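Local coordinates for poly-beta-1,6-N-acetyl-D-glucosamine export protein (Escherichia coli, PDB 4Y25), which exports the biofilm polysaccharide poly-beta-1,6-N-acetyl-D-glucosamine across the outer membrane, this chain being its C-terminal beta-barrel domain, at residues N44-A49 and G71-S76; W80-Y85 and R99-Y104; S241-Y246 and P278-R283. All blocks are in the same frame, centred on the assembly; numbering follows the deposited sequence.

How the contacts relate
The chain piece is one closed antiparallel barrel of 16 strands, and the three contacts come in series along it, none enclosing or crossing another. Contact 1, the first of the three, closes the hairpin of strands 45-55 and 64-76, whose tip, 57-62, is not modelled. A short turn then leads into contact 2, the hairpin of strands 79-89 and 94-105. The two are side by side in the sheet, centres about 9 Å apart, joined by backbone pairing and by the Glu73-Trp80 side-chain bond. Contact 3, with its centre about 43 Å from that of contact 1 and across the chain's centre, brings the turn after strand 228-243 against the loop 279-282, spanning two further strands.

Contact 1: residues N44-A49 and G71-S76; sequences NWRGFA and GVEWRS
Phe48 lies over Gly71, and this is the close-packed end of the contact. With CG set between the backbone N and the carbonyl carbon (chi1 60°), the ring covers the glycine, whose CA sits 3.8 Å from the centroid of the Phe48 ring. The same two residues form a hydrogen-bonded antiparallel pair: Phe48 N donates to Gly71 O at 2.9 Å, and Gly71 N to Phe48 O at 3.0 Å. Two residues back, Arg46 pairs with Glu73 in the same manner. Their side chains run side by side on the face that also carries Phe48, and Arg46 presents NE and NH2 to a single oxygen, Glu73 OE1, which lies near the guanidinium plane. The NE bond to OE1 is 3.0 Å and the NH2 bond to OE1 is 3.3 Å, both arriving on the syn side from one face of the carboxylate. Glu73 OE2 is taken by Trp80 NE1.

The other face lies at the surface. There Trp74 turns its edge toward the face of Trp45, five-membered ring centroids 4.5 Å apart and planes at 72°, while Val72 CG1 touches the edge of the Trp45 ring. The loose part is the Asn44 end, where the pairing frays: Arg75 N reaches Asn44 O through only a weak bond, and Asn44 CB rests over Trp74.

Strand 30-37 borders the pair beyond Gly47 and Ala49, Phe48 also meeting Tyr37; beyond Val72 and Trp74 strand 79-89 continues the barrel wall, its Glu82 and Glu84 touching Phe48.

Contact 2: residues W80-Y85 and R99-Y104; sequences WLEAEY and RLSGWY
Arg99 sends CG anti to its backbone N (chi1 179°) and then bends at chi3 (61°), which swings NE over toward Glu84. On the facing strand Glu82 has CG between its backbone N and carbonyl carbon, followed by an extended chain that brings its carboxylate to the neighbouring guanidinium edge, between NH1 and NH2. The result is a three-residue salt-bridge network. NH1 of Arg99 lies 2.6 Å from Glu82 OE2, which sits in the guanidinium plane and accepts through its anti lone pair; NH2 is modelled too close to that oxygen to trust in detail. The NE and NH2 bonds of Arg99 to Glu84 OE1 are bent and weak, although NE is modelled at 2.6 Å. The network rests on charge pairing: NH2 faces both carboxylates, and the arginine's positive charge would be expected to ease their repulsion.

The backbones form an antiparallel beta hairpin, strands 79-89 and 94-105 of the barrel wall, in which residues alternate between its two faces. Glu82 and Ser101 are a hydrogen-bonded pair, Glu82 N to Ser101 O at 3.0 Å and Ser101 N to Glu82 O at 3.1 Å. The polar face, with Glu82, Glu84, Arg99 and Ser101, is consistent with the barrel interior, while Leu81, Ala83 and Leu100 occupy the opposite, surface face, where Leu81 CD1 meets Leu100 CD1 at 3.9 Å and Ala83 CB approaches the same methyl of Leu100.

At the other end of the polar face, Trp80 and Trp103 meet. Their planes are 24° apart but slid so that the rings barely overlap; the firmer touch is Trp80 CB, 3.8 Å from the centroid of the Trp103 five-membered ring and over its face. Arg111, on the next strand, makes a cation-pi contact with Trp103.

Contact 3: residues S241-Y246 and P278-R283; sequences SWQKHY and PYDGDR
Two inter-strand connections meet at the barrel rim: the tight type II beta turn of Gln243-Tyr246, in which Tyr246 N hydrogen-bonds to Gln243 O at 2.9 Å, and the loop joining strands 266-278 and 283-297. Gln243 and Tyr246 reach across to Asp280. Gln243, its CG anti to the backbone N (chi1 -176°) and its chain extended, turns its amide to this residue. The secure bond is Asp280 N to Gln243 OE1 at 3.0 Å; Gln243 NE2 is modelled closer to Asp280 OD1 than a hydrogen bond should be, so its detail is doubtful. The pair, if the short bond is real, would set the amide's rotation; Tyr204 OH adds a weak hydrogen bond to OE1.

The Tyr246 ring lies flat over Asp280, whose CA stands 3.7 Å from the ring centroid, nearly on the normal. Gly281 follows at backbone angles suited to glycine. At the strand ends, Ser241 CB packs on Pro278 CG at 3.9 Å, while Ser241 OG hydrogen-bonds to Asp211 OD1.

The end of the barrel concerned lies away from both chain termini, consistent with the extracellular side, and linking turns and loops of this kind at the rim are typical of the up-and-down antiparallel barrels of outer-membrane proteins.

Contact 1: residues N44-A49 and G71-S76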
loop_
_atom_site.group_PDB
_atom_site.type_symbol
_atom_site.label_atom_id
_atom_site.label_comp_id
_atom_site.label_asym_id
_atom_site.label_seq_id
_atom_site.Cartn_x
_atom_site.Cartn_y
_atom_site.Cartn_z
ATOM N N ASN A 44 -11.732 -4.036 -23.078
ATOM C CA ASN A 44 -11.837 -3.804 -21.639
ATOM C C ASN A 44 -11.224 -4.906 -20.779
ATOM O O ASN A 44 -10.894 -4.678 -19.615
ATOM C CB ASN A 44 -13.303 -3.619 -21.245
ATOM C CG ASN A 44 -13.944 -2.427 -21.926
ATOM O OD1 ASN A 44 -13.259 -1.486 -22.329
ATOM N ND2 ASN A 44 -15.265 -2.457 -22.055
ATOM N N TRP A 45 -11.068 -6.094 -21.350
ATOM C CA TRP A 45 -10.625 -7.250 -20.578
ATOM C C TRP A 45 -9.119 -7.475 -20.630
ATOM O O TRP A 45 -8.504 -7.429 -21.696
ATOM C CB TRP A 45 -11.342 -8.509 -21.063
ATOM C CG TRP A 45 -12.781 -8.550 -20.671
ATOM C CD1 TRP A 45 -13.827 -7.990 -21.340
ATOM C CD2 TRP A 45 -13.336 -9.184 -19.514
ATOM N NE1 TRP A 45 -15.002 -8.237 -20.674
ATOM C CE2 TRP A 45 -14.727 -8.969 -19.548
ATOM C CE3 TRP A 45 -12.791 -9.912 -18.454
ATOM C CZ2 TRP A 45 -15.582 -9.455 -18.561
ATOM C CZ3 TRP A 45 -13.640 -10.396 -17.475
ATOM C CH2 TRP A 45 -15.020 -10.165 -17.536
ATOM N N ARG A 46 -8.533 -7.719 -19.462
ATOM C CA ARG A 46 -7.136 -8.124 -19.365
ATOM C C ARG A 46 -6.987 -9.258 -18.357
ATOM O O ARG A 46 -7.631 -9.262 -17.311
ATOM C CB ARG A 46 -6.244 -6.943 -18.967
ATOM C CG ARG A 46 -6.210 -5.811 -19.982
ATOM C CD ARG A 46 -4.990 -4.922 -19.794
ATOM N NE ARG A 46 -4.914 -4.355 -18.450
ATOM C CZ ARG A 46 -3.862 -3.693 -17.978
ATOM N NH1 ARG A 46 -2.791 -3.513 -18.741
ATOM N NH2 ARG A 46 -3.878 -3.211 -16.743
ATOM N N GLY A 47 -6.144 -10.228 -18.688
ATOM C CA GLY A 47 -5.823 -11.302 -17.769
ATOM C C GLY A 47 -4.409 -11.117 -17.256
ATOM O O GLY A 47 -3.540 -10.633 -17.979
ATOM N N PHE A 48 -4.173 -11.489 -16.003
ATOM C CA PHE A 48 -2.842 -11.348 -15.429
ATOM C C PHE A 48 -2.443 -12.572 -14.618
ATOM O O PHE A 48 -3.286 -13.265 -14.049
ATOM C CB PHE A 48 -2.760 -10.092 -14.554
ATOM C CG PHE A 48 -3.725 -10.085 -13.398
ATOM C CD1 PHE A 48 -3.378 -10.651 -12.181
ATOM C CD2 PHE A 48 -4.977 -9.506 -13.527
ATOM C CE1 PHE A 48 -4.265 -10.649 -11.119
ATOM C CE2 PHE A 48 -5.867 -9.498 -12.467
ATOM C CZ PHE A 48 -5.512 -10.070 -11.263
ATOM N N ALA A 49 -1.142 -12.834 -14.584
ATOM C CA ALA A 49 -0.572 -13.847 -13.711
ATOM C C ALA A 49 0.606 -13.225 -12.977
ATOM O O ALA A 49 1.208 -12.268 -13.466
ATOM C CB ALA A 49 -0.143 -15.070 -14.500
ATOM N N GLY A 71 -5.583 -13.837 -12.264
ATOM C CA GLY A 71 -6.875 -13.182 -12.205
ATOM C C GLY A 71 -7.206 -12.415 -13.467
ATOM O O GLY A 71 -6.410 -12.365 -14.404
ATOM N N VAL A 72 -8.391 -11.815 -13.489
ATOM C CA VAL A 72 -8.831 -11.045 -14.643
ATOM C C VAL A 72 -9.158 -9.612 -14.229
ATOM O O VAL A 72 -9.507 -9.358 -13.079
ATOM C CB VAL A 72 -10.066 -11.681 -15.310
ATOM C CG1 VAL A 72 -10.099 -11.336 -16.787
ATOM C CG2 VAL A 72 -10.056 -13.191 -15.124
ATOM N N GLU A 73 -9.033 -8.680 -15.168
ATOM C CA GLU A 73 -9.359 -7.282 -14.910
ATOM C C GLU A 73 -10.274 -6.723 -15.989
ATOM O O GLU A 73 -9.987 -6.847 -17.180
ATOM C CB GLU A 73 -8.090 -6.430 -14.827
ATOM C CG GLU A 73 -8.367 -4.950 -14.589
ATOM C CD GLU A 73 -7.249 -4.049 -15.082
ATOM O OE1 GLU A 73 -7.001 -4.024 -16.305
ATOM O OE2 GLU A 73 -6.624 -3.360 -14.248
ATOM N N TRP A 74 -11.374 -6.108 -15.571
ATOM C CA TRP A 74 -12.244 -5.398 -16.501
ATOM C C TRP A 74 -12.106 -3.902 -16.258
ATOM O O TRP A 74 -11.959 -3.466 -15.117
ATOM C CB TRP A 74 -13.700 -5.840 -16.348
ATOM C CG TRP A 74 -14.597 -5.292 -17.417
ATOM C CD1 TRP A 74 -14.852 -5.847 -18.636
ATOM C CD2 TRP A 74 -15.353 -4.076 -17.363
ATOM N NE1 TRP A 74 -15.723 -5.056 -19.346
ATOM C CE2 TRP A 74 -16.047 -3.962 -18.587
ATOM C CE3 TRP A 74 -15.515 -3.074 -16.401
ATOM C CZ2 TRP A 74 -16.886 -2.887 -18.872
ATOM C CZ3 TRP A 74 -16.349 -2.008 -16.686
ATOM C CH2 TRP A 74 -17.025 -1.924 -17.912
ATOM N N ARG A 75 -12.158 -3.117 -17.328
ATOM C CA ARG A 75 -11.821 -1.701 -17.243
ATOM C C ARG A 75 -12.529 -0.868 -18.313
ATOM O O ARG A 75 -12.222 -0.951 -19.502
ATOM C CB ARG A 75 -10.285 -1.547 -17.324
ATOM C CG ARG A 75 -9.656 -0.164 -17.661
ATOM C CD ARG A 75 -10.416 1.083 -17.208
ATOM N NE ARG A 75 -9.866 2.296 -17.812
ATOM C CZ ARG A 75 -10.068 2.661 -19.076
ATOM N NH1 ARG A 75 -10.786 1.894 -19.886
ATOM N NH2 ARG A 75 -9.532 3.782 -19.540
ATOM N N SER A 76 -13.493 -0.077 -17.858
ATOM C CA SER A 76 -13.951 1.113 -18.563
ATOM C C SER A 76 -13.646 2.283 -17.643
ATOM O O SER A 76 -13.283 2.073 -16.490
ATOM C CB SER A 76 -15.444 1.049 -18.887
ATOM O OG SER A 76 -15.953 2.334 -19.202
#

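Contact 2: residues W80-Y85 and R99-Y104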
loop_
_atom_site.group_PDB
_atom_site.type_symbol
_atom_site.label_atom_id
_atom_site.label_comp_id
_atom_site.label_asym_id
_atom_site.label_seq_id
_atom_site.Cartn_x
_atom_site.Cartn_y
_atom_site.Cartn_z
ATOM N N TRP A 80 -13.862 0.347 -12.584
ATOM C CA TRP A 80 -12.768 -0.606 -12.754
ATOM C C TRP A 80 -12.960 -1.801 -11.822
ATOM O O TRP A 80 -13.329 -1.625 -10.662
ATOM C CB TRP A 80 -11.425 0.082 -12.492
ATOM C CG TRP A 80 -10.286 -0.843 -12.176
ATOM C CD1 TRP A 80 -9.396 -1.381 -13.061
ATOM C CD2 TRP A 80 -9.895 -1.313 -10.879
ATOM N NE1 TRP A 80 -8.483 -2.167 -12.397
ATOM C CE2 TRP A 80 -8.768 -2.141 -11.057
ATOM C CE3 TRP A 80 -10.394 -1.123 -9.587
ATOM C CZ2 TRP A 80 -8.128 -2.773 -9.989
ATOM C CZ3 TRP A 80 -9.758 -1.750 -8.527
ATOM C CH2 TRP A 80 -8.638 -2.566 -8.735
ATOM N N LEU A 81 -12.710 -3.009 -12.320
ATOM C CA LEU A 81 -13.000 -4.217 -11.546
ATOM C C LEU A 81 -12.036 -5.363 -11.842
ATOM O O LEU A 81 -11.724 -5.635 -13.002
ATOM C CB LEU A 81 -14.439 -4.670 -11.816
ATOM C CG LEU A 81 -14.895 -6.035 -11.292
ATOM C CD1 LEU A 81 -14.989 -6.048 -9.776
ATOM C CD2 LEU A 81 -16.226 -6.427 -11.915
ATOM N N GLU A 82 -11.562 -6.035 -10.795
ATOM C CA GLU A 82 -10.755 -7.234 -10.988
ATOM C C GLU A 82 -11.012 -8.299 -9.926
ATOM O O GLU A 82 -11.332 -7.997 -8.775
ATOM C CB GLU A 82 -9.260 -6.902 -11.013
ATOM C CG GLU A 82 -8.655 -6.488 -9.683
ATOM C CD GLU A 82 -7.150 -6.289 -9.780
ATOM O OE1 GLU A 82 -6.633 -6.204 -10.913
ATOM O OE2 GLU A 82 -6.483 -6.216 -8.727
ATOM N N ALA A 83 -10.876 -9.552 -10.345
ATOM C CA ALA A 83 -10.911 -10.692 -9.444
ATOM C C ALA A 83 -9.576 -11.412 -9.548
ATOM O O ALA A 83 -8.895 -11.317 -10.569
ATOM C CB ALA A 83 -12.061 -11.623 -9.787
ATOM N N GLU A 84 -9.199 -12.129 -8.498
ATOM C CA GLU A 84 -7.893 -12.771 -8.455
ATOM C C GLU A 84 -7.877 -13.939 -7.482
ATOM O O GLU A 84 -8.304 -13.801 -6.341
ATOM C CB GLU A 84 -6.818 -11.754 -8.061
ATOM C CG GLU A 84 -5.482 -12.372 -7.670
ATOM C CD GLU A 84 -4.588 -11.404 -6.919
ATOM O OE1 GLU A 84 -5.125 -10.514 -6.225
ATOM O OE2 GLU A 84 -3.349 -11.533 -7.019
ATOM N N TYR A 85 -7.383 -15.086 -7.935
ATOM C CA TYR A 85 -7.182 -16.225 -7.046
ATOM C C TYR A 85 -5.691 -16.539 -6.958
ATOM O O TYR A 85 -4.966 -16.443 -7.948
ATOM C CB TYR A 85 -7.972 -17.447 -7.531
ATOM C CG TYR A 85 -8.195 -18.512 -6.471
ATOM C CD1 TYR A 85 -9.474 -18.794 -6.014
ATOM C CD2 TYR A 85 -7.138 -19.253 -5.951
ATOM C CE1 TYR A 85 -9.693 -19.758 -5.054
ATOM C CE2 TYR A 85 -7.349 -20.221 -4.987
ATOM C CZ TYR A 85 -8.632 -20.469 -4.547
ATOM O OH TYR A 85 -8.870 -21.431 -3.598
ATOM N N ARG A 99 -8.965 -12.632 -4.231
ATOM C CA ARG A 99 -9.221 -11.210 -4.035
ATOM C C ARG A 99 -10.255 -10.670 -5.021
ATOM O O ARG A 99 -10.217 -10.976 -6.214
ATOM C CB ARG A 99 -7.923 -10.412 -4.151
ATOM C CG ARG A 99 -8.104 -8.915 -3.972
ATOM C CD ARG A 99 -6.768 -8.198 -3.901
ATOM N NE ARG A 99 -5.989 -8.382 -5.121
ATOM C CZ ARG A 99 -6.173 -7.683 -6.235
ATOM N NH1 ARG A 99 -7.115 -6.751 -6.289
ATOM N NH2 ARG A 99 -5.418 -7.918 -7.299
ATOM N N LEU A 100 -11.185 -9.874 -4.507
ATOM C CA LEU A 100 -12.160 -9.185 -5.342
ATOM C C LEU A 100 -12.162 -7.705 -4.990
ATOM O O LEU A 100 -12.312 -7.339 -3.825
ATOM C CB LEU A 100 -13.556 -9.778 -5.164
ATOM C CG LEU A 100 -14.662 -9.069 -5.947
ATOM C CD1 LEU A 100 -14.413 -9.165 -7.446
ATOM C CD2 LEU A 100 -16.032 -9.632 -5.588
ATOM N N SER A 101 -11.989 -6.855 -5.995
ATOM C CA SER A 101 -11.894 -5.422 -5.748
ATOM C C SER A 101 -12.369 -4.601 -6.935
ATOM O O SER A 101 -12.416 -5.088 -8.068
ATOM C CB SER A 101 -10.455 -5.039 -5.401
ATOM O OG SER A 101 -9.560 -5.453 -6.417
ATOM N N GLY A 102 -12.715 -3.347 -6.663
ATOM C CA GLY A 102 -13.141 -2.438 -7.707
ATOM C C GLY A 102 -13.445 -1.045 -7.199
ATOM O O GLY A 102 -13.622 -0.831 -5.999
ATOM N N TRP A 103 -13.482 -0.086 -8.119
ATOM C CA TRP A 103 -14.005 1.237 -7.810
ATOM C C TRP A 103 -14.894 1.698 -8.944
ATOM O O TRP A 103 -14.726 1.287 -10.092
ATOM C CB TRP A 103 -12.887 2.263 -7.562
ATOM C CG TRP A 103 -11.925 2.456 -8.709
ATOM C CD1 TRP A 103 -10.669 1.939 -8.812
ATOM C CD2 TRP A 103 -12.135 3.232 -9.901
ATOM N NE1 TRP A 103 -10.087 2.330 -9.993
ATOM C CE2 TRP A 103 -10.965 3.125 -10.680
ATOM C CE3 TRP A 103 -13.198 4.004 -10.386
ATOM C CZ2 TRP A 103 -10.829 3.757 -11.915
ATOM C CZ3 TRP A 103 -13.061 4.628 -11.616
ATOM C CH2 TRP A 103 -11.885 4.500 -12.365
ATOM N N TYR A 104 -15.845 2.553 -8.608
ATOM C CA TYR A 104 -16.672 3.210 -9.600
ATOM C C TYR A 104 -16.706 4.687 -9.271
ATOM O O TYR A 104 -16.465 5.082 -8.129
ATOM C CB TYR A 104 -18.081 2.632 -9.612
ATOM C CG TYR A 104 -18.793 2.763 -8.286
ATOM C CD1 TYR A 104 -19.556 3.887 -7.995
ATOM C CD2 TYR A 104 -18.699 1.766 -7.325
ATOM C CE1 TYR A 104 -20.203 4.014 -6.781
ATOM C CE2 TYR A 104 -19.346 1.880 -6.113
ATOM C CZ TYR A 104 -20.099 3.005 -5.847
ATOM O OH TYR A 104 -20.745 3.123 -4.639
#

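Contact 3: residues S241-Y246 and P278-R283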
loop_
_atom_site.group_PDB
_atom_site.type_symbol
_atom_site.label_atom_id
_atom_site.label_comp_id
_atom_site.label_asym_id
_atom_site.label_seq_id
_atom_site.Cartn_x
_atom_site.Cartn_y
_atom_site.Cartn_z
ATOM N N SER A 241 1.126 9.631 18.335
ATOM C CA SER A 241 0.445 8.342 18.354
ATOM C C SER A 241 -0.055 7.997 19.746
ATOM O O SER A 241 0.715 7.984 20.706
ATOM C CB SER A 241 1.371 7.232 17.863
ATOM O OG SER A 241 0.745 5.966 17.975
ATOM N N TRP A 242 -1.346 7.703 19.851
ATOM C CA TRP A 242 -1.922 7.295 21.123
ATOM C C TRP A 242 -2.265 5.811 21.130
ATOM O O TRP A 242 -2.796 5.276 20.156
ATOM C CB TRP A 242 -3.170 8.118 21.444
ATOM C CG TRP A 242 -3.866 7.675 22.699
ATOM C CD1 TRP A 242 -3.596 8.080 23.974
ATOM C CD2 TRP A 242 -4.949 6.741 22.797
ATOM N NE1 TRP A 242 -4.443 7.457 24.859
ATOM C CE2 TRP A 242 -5.283 6.630 24.162
ATOM C CE3 TRP A 242 -5.668 5.989 21.863
ATOM C CZ2 TRP A 242 -6.305 5.800 24.614
ATOM C CZ3 TRP A 242 -6.682 5.164 22.316
ATOM C CH2 TRP A 242 -6.993 5.079 23.677
ATOM N N GLN A 243 -1.949 5.154 22.240
ATOM C CA GLN A 243 -2.289 3.753 22.443
ATOM C C GLN A 243 -2.765 3.551 23.880
ATOM O O GLN A 243 -2.065 3.905 24.830
ATOM C CB GLN A 243 -1.088 2.854 22.137
ATOM C CG GLN A 243 -1.378 1.364 22.236
ATOM C CD GLN A 243 -0.134 0.515 22.040
ATOM O OE1 GLN A 243 0.943 1.032 21.737
ATOM N NE2 GLN A 243 -0.277 -0.793 22.218
ATOM N N LYS A 244 -3.961 2.992 24.029
ATOM C CA LYS A 244 -4.565 2.783 25.339
ATOM C C LYS A 244 -3.695 1.842 26.170
ATOM O O LYS A 244 -3.115 0.897 25.631
ATOM C CB LYS A 244 -5.995 2.254 25.173
ATOM C CG LYS A 244 -6.657 1.628 26.387
ATOM C CD LYS A 244 -8.166 1.558 26.138
ATOM C CE LYS A 244 -8.842 0.386 26.832
ATOM N NZ LYS A 244 -7.969 -0.263 27.834
ATOM N N HIS A 245 -3.596 2.141 27.468
ATOM C CA HIS A 245 -2.681 1.486 28.413
ATOM C C HIS A 245 -1.228 1.896 28.195
ATOM O O HIS A 245 -0.328 1.338 28.824
ATOM C CB HIS A 245 -2.791 -0.043 28.344
ATOM C CG HIS A 245 -4.087 -0.582 28.862
ATOM N ND1 HIS A 245 -4.864 0.097 29.771
ATOM C CD2 HIS A 245 -4.736 -1.741 28.597
ATOM C CE1 HIS A 245 -5.941 -0.620 30.049
ATOM N NE2 HIS A 245 -5.887 -1.737 29.349
ATOM N N TYR A 246 -0.993 2.867 27.317
ATOM C CA TYR A 246 0.374 3.299 27.034
ATOM C C TYR A 246 0.502 4.801 26.787
ATOM O O TYR A 246 1.609 5.335 26.750
ATOM C CB TYR A 246 0.932 2.531 25.837
ATOM C CG TYR A 246 1.160 1.065 26.123
ATOM C CD1 TYR A 246 2.305 0.640 26.780
ATOM C CD2 TYR A 246 0.227 0.107 25.743
ATOM C CE1 TYR A 246 2.521 -0.698 27.049
ATOM C CE2 TYR A 246 0.432 -1.235 26.008
ATOM C CZ TYR A 246 1.582 -1.631 26.661
ATOM O OH TYR A 246 1.794 -2.967 26.927
ATOM N N PRO A 278 5.821 4.983 18.615
ATOM C CA PRO A 278 5.768 4.092 19.780
ATOM C C PRO A 278 4.976 2.807 19.538
ATOM O O PRO A 278 3.899 2.843 18.947
ATOM C CB PRO A 278 5.081 4.955 20.841
ATOM C CG PRO A 278 4.250 5.911 20.059
ATOM C CD PRO A 278 5.044 6.217 18.830
ATOM N N TYR A 279 5.527 1.684 19.991
ATOM C CA TYR A 279 4.809 0.413 20.019
ATOM C C TYR A 279 4.824 -0.144 21.440
ATOM O O TYR A 279 5.875 -0.556 21.934
ATOM C CB TYR A 279 5.437 -0.610 19.069
ATOM C CG TYR A 279 5.614 -0.162 17.634
ATOM C CD1 TYR A 279 4.592 -0.323 16.700
ATOM C CD2 TYR A 279 6.815 0.390 17.204
ATOM C CE1 TYR A 279 4.761 0.069 15.382
ATOM C CE2 TYR A 279 6.993 0.784 15.891
ATOM C CZ TYR A 279 5.965 0.622 14.984
ATOM O OH TYR A 279 6.146 1.019 13.677
ATOM N N ASP A 280 3.661 -0.159 22.089
ATOM C CA ASP A 280 3.540 -0.633 23.470
ATOM C C ASP A 280 4.522 0.058 24.412
ATOM O O ASP A 280 5.197 -0.599 25.205
ATOM C CB ASP A 280 3.747 -2.150 23.547
ATOM C CG ASP A 280 2.567 -2.931 23.010
ATOM O OD1 ASP A 280 1.467 -2.349 22.898
ATOM O OD2 ASP A 280 2.738 -4.132 22.709
ATOM N N GLY A 281 4.602 1.381 24.326
ATOM C CA GLY A 281 5.469 2.131 25.213
ATOM C C GLY A 281 6.343 3.144 24.504
ATOM O O GLY A 281 5.862 4.189 24.064
ATOM N N ASP A 282 7.632 2.838 24.395
ATOM C CA ASP A 282 8.579 3.778 23.807
ATOM C C ASP A 282 8.860 3.441 22.342
ATOM O O ASP A 282 8.608 2.327 21.882
ATOM C CB ASP A 282 9.878 3.811 24.622
ATOM C CG ASP A 282 10.862 4.854 24.118
ATOM O OD1 ASP A 282 10.538 6.061 24.181
ATOM O OD2 ASP A 282 11.959 4.468 23.663
ATOM N N ARG A 283 9.394 4.425 21.629
ATOM C CA ARG A 283 9.513 4.397 20.179
ATOM C C ARG A 283 10.645 3.521 19.643
ATOM O O ARG A 283 11.781 3.592 20.112
ATOM C CB ARG A 283 9.697 5.828 19.678
ATOM C CG ARG A 283 8.767 6.822 20.355
ATOM C CD ARG A 283 9.319 8.234 20.307
ATOM N NE ARG A 283 9.393 8.752 18.945
ATOM C CZ ARG A 283 10.457 9.365 18.439
ATOM N NH1 ARG A 283 11.542 9.540 19.181
ATOM N NH2 ARG A 283 10.435 9.807 17.191
#